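Local coordinates for protein fusolin (Unidentified entomopoxvirus, PDB 4YN2) that forms the crystalline spindles of an entomopoxvirus that enhance virulence, and probably acts on chitin through a fold of the lytic polysaccharide mono-oxygenase family, at residues E143-E148 / V210-L215; A35-V40 / A57-F62; S204-Y209 / V226-D231. All coordinates share one frame; numbering follows the deposited sequence.

Contact 1 (E143-E148 / V210-L215); sequences EPSYYE and VRWQRL. With NAG (2-acetamido-2-deoxy-beta-D-glucopyranose), chain B; NAG (2-acetamido-2-deoxy-beta-D-glucopyranose), chain C.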
loop_
_atom_site.group_PDB
_atom_site.type_symbol
_atom_site.label_atom_id
_atom_site.label_comp_id
_atom_site.label_asym_id
_atom_site.label_seq_id
_atom_site.Cartn_x
_atom_site.Cartn_y
_atom_site.Cartn_z
ATOM N N GLU A 143 -3.629 5.040 24.630
ATOM C CA GLU A 143 -2.436 5.738 25.069
ATOM C C GLU A 143 -2.055 5.174 26.430
ATOM O O GLU A 143 -2.952 4.833 27.196
ATOM C CB GLU A 143 -2.663 7.249 25.122
ATOM C CG GLU A 143 -2.901 7.855 23.748
ATOM C CD GLU A 143 -3.044 9.364 23.704
ATOM O OE1 GLU A 143 -3.677 9.865 22.746
ATOM O OE2 GLU A 143 -2.573 10.039 24.648
ATOM N N PRO A 144 -0.761 4.989 26.740
ATOM C CA PRO A 144 0.414 5.357 25.942
ATOM C C PRO A 144 0.618 4.450 24.717
ATOM O O PRO A 144 0.355 3.246 24.754
ATOM C CB PRO A 144 1.557 5.229 26.952
ATOM C CG PRO A 144 1.098 4.169 27.893
ATOM C CD PRO A 144 -0.369 4.429 28.047
ATOM N N SER A 145 1.087 5.050 23.630
ATOM C CA SER A 145 1.383 4.342 22.391
ATOM C C SER A 145 2.338 5.171 21.544
ATOM O O SER A 145 2.527 6.352 21.807
ATOM C CB SER A 145 0.093 4.062 21.623
ATOM O OG SER A 145 -0.523 5.276 21.227
ATOM N N TYR A 146 2.933 4.563 20.529
ATOM C CA TYR A 146 3.807 5.280 19.602
ATOM C C TYR A 146 3.660 4.685 18.220
ATOM O O TYR A 146 3.096 3.601 18.056
ATOM C CB TYR A 146 5.282 5.277 20.057
ATOM C CG TYR A 146 5.911 3.910 20.146
ATOM C CD1 TYR A 146 5.719 3.109 21.258
ATOM C CD2 TYR A 146 6.754 3.443 19.145
ATOM C CE1 TYR A 146 6.284 1.843 21.344
ATOM C CE2 TYR A 146 7.341 2.187 19.228
ATOM C CZ TYR A 146 7.123 1.395 20.343
ATOM O OH TYR A 146 7.692 0.151 20.465
ATOM N N TYR A 147 4.112 5.440 17.225
ATOM C CA TYR A 147 4.025 5.063 15.827
ATOM C C TYR A 147 5.384 4.881 15.209
ATOM O O TYR A 147 6.244 5.725 15.397
ATOM C CB TYR A 147 3.292 6.157 15.039
ATOM C CG TYR A 147 1.798 6.139 15.232
ATOM C CD1 TYR A 147 1.208 6.779 16.312
ATOM C CD2 TYR A 147 0.972 5.466 14.342
ATOM C CE1 TYR A 147 -0.170 6.773 16.489
ATOM C CE2 TYR A 147 -0.406 5.440 14.517
ATOM C CZ TYR A 147 -0.976 6.084 15.597
ATOM O OH TYR A 147 -2.335 6.073 15.751
ATOM N N GLU A 148 5.562 3.804 14.443
ATOM C CA GLU A 148 6.737 3.593 13.619
ATOM C C GLU A 148 6.265 3.530 12.204
ATOM O O GLU A 148 5.215 2.934 11.944
ATOM C CB GLU A 148 7.498 2.314 13.980
ATOM C CG GLU A 148 8.114 2.322 15.366
ATOM C CD GLU A 148 8.684 0.983 15.776
ATOM O OE1 GLU A 148 8.412 -0.023 15.083
ATOM O OE2 GLU A 148 9.409 0.933 16.793
ATOM N N VAL A 210 3.079 0.923 8.516
ATOM C CA VAL A 210 2.791 1.743 9.690
ATOM C C VAL A 210 2.456 0.836 10.842
ATOM O O VAL A 210 1.582 -0.018 10.722
ATOM C CB VAL A 210 1.642 2.752 9.418
ATOM C CG1 VAL A 210 1.392 3.628 10.640
ATOM C CG2 VAL A 210 1.936 3.613 8.190
ATOM N N ARG A 211 3.130 1.034 11.956
ATOM C CA ARG A 211 2.936 0.258 13.166
ATOM C C ARG A 211 2.500 1.175 14.284
ATOM O O ARG A 211 3.224 2.114 14.606
ATOM C CB ARG A 211 4.224 -0.458 13.540
ATOM C CG ARG A 211 4.170 -1.231 14.842
ATOM C CD ARG A 211 5.550 -1.712 15.210
ATOM N NE ARG A 211 5.521 -2.472 16.452
ATOM C CZ ARG A 211 6.551 -2.667 17.266
ATOM N NH1 ARG A 211 7.741 -2.156 16.980
ATOM N NH2 ARG A 211 6.400 -3.383 18.375
ATOM N N TRP A 212 1.335 0.907 14.870
ATOM C CA TRP A 212 0.841 1.633 16.035
ATOM C C TRP A 212 0.971 0.683 17.207
ATOM O O TRP A 212 0.226 -0.284 17.292
ATOM C CB TRP A 212 -0.595 2.086 15.822
ATOM C CG TRP A 212 -1.135 2.924 16.938
ATOM C CD1 TRP A 212 -0.432 3.730 17.786
ATOM C CD2 TRP A 212 -2.493 2.984 17.364
ATOM N NE1 TRP A 212 -1.284 4.354 18.655
ATOM C CE2 TRP A 212 -2.560 3.924 18.415
ATOM C CE3 TRP A 212 -3.671 2.362 16.938
ATOM C CZ2 TRP A 212 -3.756 4.262 19.035
ATOM C CZ3 TRP A 212 -4.856 2.680 17.571
ATOM C CH2 TRP A 212 -4.894 3.624 18.601
ATOM N N GLN A 213 1.941 0.920 18.067
ATOM C CA GLN A 213 2.253 0.034 19.173
ATOM C C GLN A 213 1.844 0.602 20.515
ATOM O O GLN A 213 2.312 1.671 20.885
ATOM C CB GLN A 213 3.758 -0.220 19.171
ATOM C CG GLN A 213 4.266 -1.156 20.277
ATOM C CD GLN A 213 3.600 -2.501 20.245
ATOM O OE1 GLN A 213 3.614 -3.198 19.228
ATOM N NE2 GLN A 213 3.051 -2.941 21.357
ATOM N N ARG A 214 1.040 -0.143 21.273
ATOM C CA ARG A 214 0.692 0.254 22.632
ATOM C C ARG A 214 1.830 -0.084 23.579
ATOM O O ARG A 214 2.423 -1.155 23.445
ATOM C CB ARG A 214 -0.567 -0.463 23.124
ATOM C CG ARG A 214 -1.833 -0.073 22.404
ATOM C CD ARG A 214 -3.054 -0.866 22.868
ATOM N NE ARG A 214 -3.326 -0.725 24.310
ATOM C CZ ARG A 214 -4.525 -0.759 24.892
ATOM N NH1 ARG A 214 -5.625 -0.902 24.161
ATOM N NH2 ARG A 214 -4.635 -0.624 26.208
ATOM N N LEU A 215 2.108 0.801 24.549
ATOM C CA LEU A 215 3.134 0.568 25.560
ATOM C C LEU A 215 2.469 0.070 26.835
ATOM O O LEU A 215 2.230 0.843 27.761
ATOM C CB LEU A 215 3.960 1.825 25.851
ATOM C CG LEU A 215 4.544 2.563 24.639
ATOM C CD1 LEU A 215 3.974 3.893 24.548
ATOM C CD2 LEU A 215 6.025 2.745 24.751
HETATM C C1 NAG B . 11.125 3.709 18.721
HETATM C C2 NAG B . 12.094 2.531 18.764
HETATM C C3 NAG B . 11.860 1.764 20.065
HETATM C C4 NAG B . 11.949 2.702 21.265
HETATM C C5 NAG B . 11.040 3.914 21.082
HETATM C C6 NAG B . 11.176 4.947 22.181
HETATM C C7 NAG B . 12.895 1.240 16.818
HETATM C C8 NAG B . 12.480 0.420 15.637
HETATM N N2 NAG B . 11.901 1.656 17.620
HETATM O O3 NAG B . 12.874 0.772 20.158
HETATM O O4 NAG B . 11.543 2.029 22.448
HETATM O O5 NAG B . 11.360 4.558 19.843
HETATM O O6 NAG B . 12.521 5.323 22.411
HETATM O O7 NAG B . 14.073 1.494 17.050
HETATM C C1 NAG C . 12.532 1.791 23.403
HETATM C C2 NAG C . 11.882 1.392 24.726
HETATM C C3 NAG C . 12.978 1.052 25.734
HETATM C C4 NAG C . 13.936 0.015 25.156
HETATM C C5 NAG C . 14.497 0.509 23.826
HETATM C C6 NAG C . 15.400 -0.480 23.127
HETATM C C7 NAG C . 9.723 2.408 25.373
HETATM C C8 NAG C . 9.064 3.610 25.986
HETATM N N2 NAG C . 11.058 2.482 25.224
HETATM O O3 NAG C . 12.358 0.547 26.912
HETATM O O4 NAG C . 15.020 -0.184 26.054
HETATM O O5 NAG C . 13.410 0.778 22.931
HETATM O O6 NAG C . 14.676 -1.594 22.616
HETATM O O7 NAG C . 9.079 1.418 25.037
HETATM O O HOH W 1 -1.722 1.623 26.081
HETATM O O HOH W 2 9.585 -0.830 18.805
#
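The Y147 ring lies over the five-membered ring of W212 in an offset stack, planes 8° apart and centroids 4.0 Å apart, on an antiparallel strand pair in the core sheet of the lytic polysaccharide mono-oxygenase fold. Y147 CZ and CE1 sit above W212 CD1, and the phenol OH reaches over the shared CD2-CE2 bond. At the indole edge, W212 NE1 donates to S145 OG at 2.8 Å, with the hydroxyl tilted somewhat from the ring plane; V210 CG1 lies at the Y147 edge. F136 and H142, a zinc ligand, also meet the indole.

The Y146 ring, on the other side of the sheet, carries Q213 CB over one face, 4.1 Å from the ring centroid in a CH-pi contact, while E148 OE2 and L215 CG lie at its edge. Its CG stands between backbone N and carbonyl carbon (chi1 62°), and the ring runs alongside Q213. In the backbone, Y146 pairs with Q213 and E148 with R211 through two hydrogen bonds each.

R211 NH1 forms a salt bridge with E148 OE1 at 2.9 Å; OE1 lies near the guanidinium plane, whereas NH1 comes from above the carboxylate plane. Y150 OH also binds OE1. This leaves E148 OE2 facing the glycan: it accepts from N2 of the chain B NAG at 2.7 Å, nearly straight at 170°, and from a water that also bonds Y146 OH.

Contact 2 (A35-V40 / A57-F62); sequences AAYQYV and AAQYEF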
loop_
_atom_site.group_PDB
_atom_site.type_symbol
_atom_site.label_atom_id
_atom_site.label_comp_id
_atom_site.label_asym_id
_atom_site.label_seq_id
_atom_site.Cartn_x
_atom_site.Cartn_y
_atom_site.Cartn_z
ATOM N N ALA A 35 -8.665 -10.679 -5.609
ATOM C CA ALA A 35 -7.736 -11.803 -5.470
ATOM C C ALA A 35 -7.466 -12.107 -3.978
ATOM O O ALA A 35 -7.419 -13.273 -3.615
ATOM C CB ALA A 35 -6.427 -11.514 -6.202
ATOM N N ALA A 36 -7.371 -11.078 -3.117
ATOM C CA ALA A 36 -7.137 -11.293 -1.673
ATOM C C ALA A 36 -8.297 -12.031 -1.033
ATOM O O ALA A 36 -8.089 -12.952 -0.240
ATOM C CB ALA A 36 -6.914 -9.983 -0.965
ATOM N N TYR A 37 -9.518 -11.644 -1.401
ATOM C CA TYR A 37 -10.713 -12.320 -0.908
ATOM C C TYR A 37 -10.703 -13.779 -1.375
ATOM O O TYR A 37 -10.836 -14.698 -0.562
ATOM C CB TYR A 37 -11.965 -11.595 -1.423
ATOM C CG TYR A 37 -13.265 -12.159 -0.905
ATOM C CD1 TYR A 37 -13.869 -13.251 -1.520
ATOM C CD2 TYR A 37 -13.924 -11.571 0.169
ATOM C CE1 TYR A 37 -15.054 -13.795 -1.027
ATOM C CE2 TYR A 37 -15.115 -12.098 0.663
ATOM C CZ TYR A 37 -15.692 -13.192 0.046
ATOM O OH TYR A 37 -16.887 -13.671 0.524
ATOM N N GLN A 38 -10.503 -13.980 -2.679
ATOM C CA GLN A 38 -10.561 -15.305 -3.284
ATOM C C GLN A 38 -9.414 -16.210 -2.841
ATOM O O GLN A 38 -9.624 -17.413 -2.743
ATOM C CB GLN A 38 -10.667 -15.207 -4.807
ATOM C CG GLN A 38 -12.043 -14.613 -5.169
ATOM C CD GLN A 38 -12.265 -14.344 -6.631
ATOM O OE1 GLN A 38 -11.344 -14.380 -7.437
ATOM N NE2 GLN A 38 -13.512 -14.043 -7.004
ATOM N N TYR A 39 -8.251 -15.648 -2.495
ATOM C CA TYR A 39 -7.116 -16.399 -1.952
ATOM C C TYR A 39 -7.488 -17.091 -0.617
ATOM O O TYR A 39 -7.263 -18.288 -0.450
ATOM C CB TYR A 39 -5.950 -15.427 -1.715
ATOM C CG TYR A 39 -4.710 -16.067 -1.148
ATOM C CD1 TYR A 39 -3.708 -16.542 -1.982
ATOM C CD2 TYR A 39 -4.505 -16.139 0.223
ATOM C CE1 TYR A 39 -2.543 -17.099 -1.469
ATOM C CE2 TYR A 39 -3.346 -16.700 0.750
ATOM C CZ TYR A 39 -2.367 -17.182 -0.101
ATOM O OH TYR A 39 -1.219 -17.716 0.426
ATOM N N VAL A 40 -8.036 -16.327 0.329
ATOM C CA VAL A 40 -8.440 -16.859 1.640
ATOM C C VAL A 40 -9.658 -17.797 1.463
ATOM O O VAL A 40 -9.709 -18.852 2.095
ATOM C CB VAL A 40 -8.730 -15.728 2.659
ATOM C CG1 VAL A 40 -9.340 -16.287 3.949
ATOM C CG2 VAL A 40 -7.452 -14.960 2.972
ATOM N N ALA A 57 -14.322 -16.828 6.489
ATOM C CA ALA A 57 -12.895 -16.506 6.599
ATOM C C ALA A 57 -12.515 -15.343 5.681
ATOM O O ALA A 57 -11.816 -14.430 6.115
ATOM C CB ALA A 57 -12.056 -17.714 6.263
ATOM N N ALA A 58 -12.992 -15.369 4.440
ATOM C CA ALA A 58 -12.725 -14.328 3.441
ATOM C C ALA A 58 -13.377 -12.993 3.841
ATOM O O ALA A 58 -12.751 -11.941 3.718
ATOM C CB ALA A 58 -13.232 -14.782 2.082
ATOM N N GLN A 59 -14.610 -13.035 4.361
ATOM C CA GLN A 59 -15.290 -11.823 4.822
ATOM C C GLN A 59 -14.600 -11.219 6.046
ATOM O O GLN A 59 -14.451 -9.999 6.126
ATOM C CB GLN A 59 -16.747 -12.121 5.163
ATOM C CG GLN A 59 -17.625 -12.316 3.944
ATOM C CD GLN A 59 -19.028 -12.710 4.338
ATOM O OE1 GLN A 59 -19.309 -13.114 5.470
ATOM N NE2 GLN A 59 -19.955 -12.542 3.432
ATOM N N TYR A 60 -14.166 -12.075 6.983
ATOM C CA TYR A 60 -13.488 -11.668 8.216
ATOM C C TYR A 60 -12.242 -10.850 7.898
ATOM O O TYR A 60 -11.955 -9.875 8.583
ATOM C CB TYR A 60 -13.139 -12.922 9.041
ATOM C CG TYR A 60 -12.431 -12.663 10.343
ATOM C CD1 TYR A 60 -11.047 -12.551 10.394
ATOM C CD2 TYR A 60 -13.134 -12.595 11.540
ATOM C CE1 TYR A 60 -10.387 -12.343 11.595
ATOM C CE2 TYR A 60 -12.480 -12.423 12.754
ATOM C CZ TYR A 60 -11.101 -12.324 12.781
ATOM O OH TYR A 60 -10.467 -12.088 13.976
ATOM N N GLU A 61 -11.510 -11.242 6.838
ATOM C CA GLU A 61 -10.300 -10.557 6.403
ATOM C C GLU A 61 -10.564 -9.069 6.142
ATOM O O GLU A 61 -9.750 -8.228 6.537
ATOM C CB GLU A 61 -9.751 -11.257 5.145
ATOM C CG GLU A 61 -8.637 -10.542 4.425
ATOM C CD GLU A 61 -8.052 -11.406 3.332
ATOM O OE1 GLU A 61 -8.794 -11.793 2.401
ATOM O OE2 GLU A 61 -6.850 -11.723 3.424
ATOM N N PHE A 62 -11.714 -8.728 5.532
ATOM C CA PHE A 62 -12.036 -7.328 5.280
ATOM C C PHE A 62 -12.884 -6.699 6.369
ATOM O O PHE A 62 -12.747 -5.500 6.570
ATOM C CB PHE A 62 -12.711 -7.163 3.929
ATOM C CG PHE A 62 -11.874 -7.553 2.727
ATOM C CD1 PHE A 62 -10.482 -7.618 2.808
ATOM C CD2 PHE A 62 -12.456 -7.698 1.477
ATOM C CE1 PHE A 62 -9.721 -7.994 1.701
ATOM C CE2 PHE A 62 -11.688 -8.048 0.366
ATOM C CZ PHE A 62 -10.332 -8.223 0.494
#
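Y37 lays its ring flat over A58, with A58 CB 3.5 Å from the ring centroid and 10° off its normal, a CH-pi contact at the crossing of helices 31-48 and 51-63. These consecutive helices form a helical hairpin beside the mono-oxygenase core; the axes of the two short segments approach to 8.4 Å at 138°, and the A36 and A58 side chains lie between them.

Y37 owes its position to chi1 of -176°: CG is anti to the backbone N, and the ring extends across to the second helix, alongside Q59. Its hydroxyl bonds T23 O, which anchors the tip of the ring beyond the helix pair. F62 differs, with CG anti to the carbonyl carbon. That places CE2 at the edge of the Y37 ring, 4.0 Å from Y37 CB, with CZ 4.1 Å from A36 CB; F19 meets F62 edge-to-face.

V40 sets CG1 against A57 CB at 3.8 Å and turns CG2 to the carboxylate of E61. The E61 chain, extended as far as CD, crosses V40 obliquely. Weak bonds from G108 N and V109 N reach E61 OE2, whereas E61 OE1 approaches A36 O to 3.0 Å, two acceptors without a hydrogen bond.

Contact 3 (S204-Y209 / V226-D231); sequences SQAVLY and VDINFD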
loop_
_atom_site.group_PDB
_atom_site.type_symbol
_atom_site.label_atom_id
_atom_site.label_comp_id
_atom_site.label_asym_id
_atom_site.label_seq_id
_atom_site.Cartn_x
_atom_site.Cartn_y
_atom_site.Cartn_z
ATOM N N SER A 204 9.252 4.176 -8.434
ATOM C CA SER A 204 8.311 3.071 -8.582
ATOM C C SER A 204 7.447 2.959 -7.336
ATOM O O SER A 204 7.698 3.604 -6.313
ATOM C CB SER A 204 9.059 1.766 -8.853
ATOM O OG SER A 204 10.191 1.645 -8.010
ATOM N N GLN A 205 6.414 2.148 -7.445
ATOM C CA GLN A 205 5.454 1.949 -6.392
ATOM C C GLN A 205 6.131 1.356 -5.159
ATOM O O GLN A 205 6.967 0.464 -5.286
ATOM C CB GLN A 205 4.322 1.040 -6.891
ATOM C CG GLN A 205 3.103 1.131 -6.024
ATOM C CD GLN A 205 1.962 0.314 -6.559
ATOM O OE1 GLN A 205 1.643 0.341 -7.751
ATOM N NE2 GLN A 205 1.258 -0.353 -5.677
ATOM N N ALA A 206 5.827 1.922 -3.988
ATOM C CA ALA A 206 6.397 1.505 -2.716
ATOM C C ALA A 206 5.301 1.162 -1.734
ATOM O O ALA A 206 4.120 1.391 -1.996
ATOM C CB ALA A 206 7.261 2.630 -2.155
ATOM N N VAL A 207 5.704 0.649 -0.581
ATOM C CA VAL A 207 4.791 0.339 0.502
ATOM C C VAL A 207 5.290 0.983 1.773
ATOM O O VAL A 207 6.439 0.760 2.151
ATOM C CB VAL A 207 4.616 -1.192 0.720
ATOM C CG1 VAL A 207 3.733 -1.480 1.939
ATOM C CG2 VAL A 207 4.042 -1.858 -0.516
ATOM N N LEU A 208 4.419 1.724 2.469
ATOM C CA LEU A 208 4.705 2.208 3.817
ATOM C C LEU A 208 4.139 1.187 4.767
ATOM O O LEU A 208 3.042 0.682 4.528
ATOM C CB LEU A 208 4.093 3.572 4.113
ATOM C CG LEU A 208 4.488 4.723 3.233
ATOM C CD1 LEU A 208 3.601 5.916 3.534
ATOM C CD2 LEU A 208 5.952 5.080 3.425
ATOM N N TYR A 209 4.890 0.816 5.788
ATOM C CA TYR A 209 4.430 -0.114 6.808
ATOM C C TYR A 209 4.309 0.695 8.068
ATOM O O TYR A 209 5.318 1.195 8.567
ATOM C CB TYR A 209 5.387 -1.288 6.967
ATOM C CG TYR A 209 4.841 -2.436 7.791
ATOM C CD1 TYR A 209 3.630 -3.033 7.466
ATOM C CD2 TYR A 209 5.616 -3.041 8.773
ATOM C CE1 TYR A 209 3.183 -4.166 8.120
ATOM C CE2 TYR A 209 5.176 -4.181 9.439
ATOM C CZ TYR A 209 3.954 -4.735 9.117
ATOM O OH TYR A 209 3.536 -5.865 9.774
ATOM N N VAL A 226 0.531 0.313 3.388
ATOM C CA VAL A 226 -0.023 1.461 2.687
ATOM C C VAL A 226 0.681 1.545 1.349
ATOM O O VAL A 226 1.896 1.788 1.309
ATOM C CB VAL A 226 0.146 2.752 3.517
ATOM C CG1 VAL A 226 -0.397 3.971 2.777
ATOM C CG2 VAL A 226 -0.509 2.629 4.888
ATOM N N ASP A 227 -0.063 1.353 0.258
ATOM C CA ASP A 227 0.510 1.397 -1.080
ATOM C C ASP A 227 0.619 2.839 -1.573
ATOM O O ASP A 227 -0.365 3.578 -1.537
ATOM C CB ASP A 227 -0.338 0.560 -2.036
ATOM C CG ASP A 227 -0.334 -0.904 -1.657
ATOM O OD1 ASP A 227 0.753 -1.520 -1.686
ATOM O OD2 ASP A 227 -1.397 -1.417 -1.250
ATOM N N ILE A 228 1.828 3.251 -1.989
ATOM C CA ILE A 228 2.070 4.611 -2.474
ATOM C C ILE A 228 2.907 4.614 -3.748
ATOM O O ILE A 228 3.675 3.687 -4.015
ATOM C CB ILE A 228 2.734 5.502 -1.388
ATOM C CG1 ILE A 228 4.151 5.001 -0.992
ATOM C CG2 ILE A 228 1.830 5.624 -0.171
ATOM C CD1 ILE A 228 4.997 6.023 -0.260
ATOM N N ASN A 229 2.733 5.667 -4.540
ATOM C CA ASN A 229 3.532 5.913 -5.730
ATOM C C ASN A 229 3.721 7.418 -5.853
ATOM O O ASN A 229 3.036 8.184 -5.176
ATOM C CB ASN A 229 2.920 5.303 -6.998
ATOM C CG ASN A 229 3.933 4.965 -8.072
ATOM O OD1 ASN A 229 5.107 5.356 -8.014
ATOM N ND2 ASN A 229 3.494 4.265 -9.101
ATOM N N PHE A 230 4.681 7.828 -6.665
ATOM C CA PHE A 230 5.045 9.222 -6.841
ATOM C C PHE A 230 4.837 9.661 -8.283
ATOM O O PHE A 230 5.248 8.959 -9.205
ATOM C CB PHE A 230 6.501 9.396 -6.435
ATOM C CG PHE A 230 6.753 8.965 -5.011
ATOM C CD1 PHE A 230 6.625 9.866 -3.965
ATOM C CD2 PHE A 230 6.972 7.631 -4.704
ATOM C CE1 PHE A 230 6.823 9.459 -2.645
ATOM C CE2 PHE A 230 7.143 7.222 -3.379
ATOM C CZ PHE A 230 7.078 8.141 -2.366
ATOM N N ASP A 231 4.177 10.807 -8.469
ATOM C CA ASP A 231 3.914 11.384 -9.783
ATOM C C ASP A 231 4.958 12.461 -10.054
ATOM O O ASP A 231 4.920 13.526 -9.436
ATOM C CB ASP A 231 2.490 11.981 -9.846
ATOM C CG ASP A 231 1.832 11.938 -11.213
ATOM O OD1 ASP A 231 2.559 11.806 -12.217
ATOM O OD2 ASP A 231 0.598 12.121 -11.283
HETATM O O HOH W 3 2.680 -0.517 -3.155
#
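L208 and I228 interlock at about a right angle, L208 CG 3.8 Å from I228 CD1, on the tightly packed face of a beta hairpin formed by strands 206-214 and 220-231. The isoleucine has CG1 between backbone N and carbonyl carbon (chi1 64°), a conformation that carries CD1 against CG and both methyls of L208 while CG1 stays 4.1 Å from A206 CB. V226 CB completes the row beside L208 CB, and I199 of strand 191-200 covers both L208 and I228. This aliphatic face therefore joins the hairpin to the second sheet, as expected of the beta-sandwich core of this family.

Four backbone bonds fix the register, two between A206 and I228 and two between L208 and V226. The straightest is I228 N to A206 O, at 177°. Between these pairs V207 and D227 form a non-hydrogen-bonded pair whose side chains point to the opposite face.

That face is polar and water-bridged. V207 CG2 comes 3.5 Å from D227 OD1, and the carboxylate has a salt bridge to R10. The amide and carboxylate of Q205 and D227 cross with planes 77° apart, Q205 NE2 standing 4.2 Å from D227 OD1; Q205 NE2 also donates to W115 O. The looser part is at the hairpin's open end, where S204, Q205 and N229 are partly exposed; N229 leans across to S204 and Q205, its OD1 also accepting from F230 N. One water links the polar groups, donating to A206 O at 2.7 Å and to D227 OD1 at 2.6 Å, and accepting from Q205 NE2 at 2.9 Å.

Contact 2 comes first along the chain and closes before the others open. The segments of contacts 1 and 3 then alternate, in the order 143-148, 204-209, 210-215, 226-231: contact 3 takes the first part of strand 206-214 and contact 1 the second. That strand pairs with 145-152 in contact 1 and with 220-231 in contact 3, all in one mixed sheet. Their centres are about 22 Å apart, yet V210 CG2 packs 4.2 Å from V226 CG2. Contact 2 is a separate helical unit, its centre about 27 Å from that of contact 1 and about 23 Å from that of contact 3. One continuous strand thus runs from the buried hairpin to the end that meets the glycan.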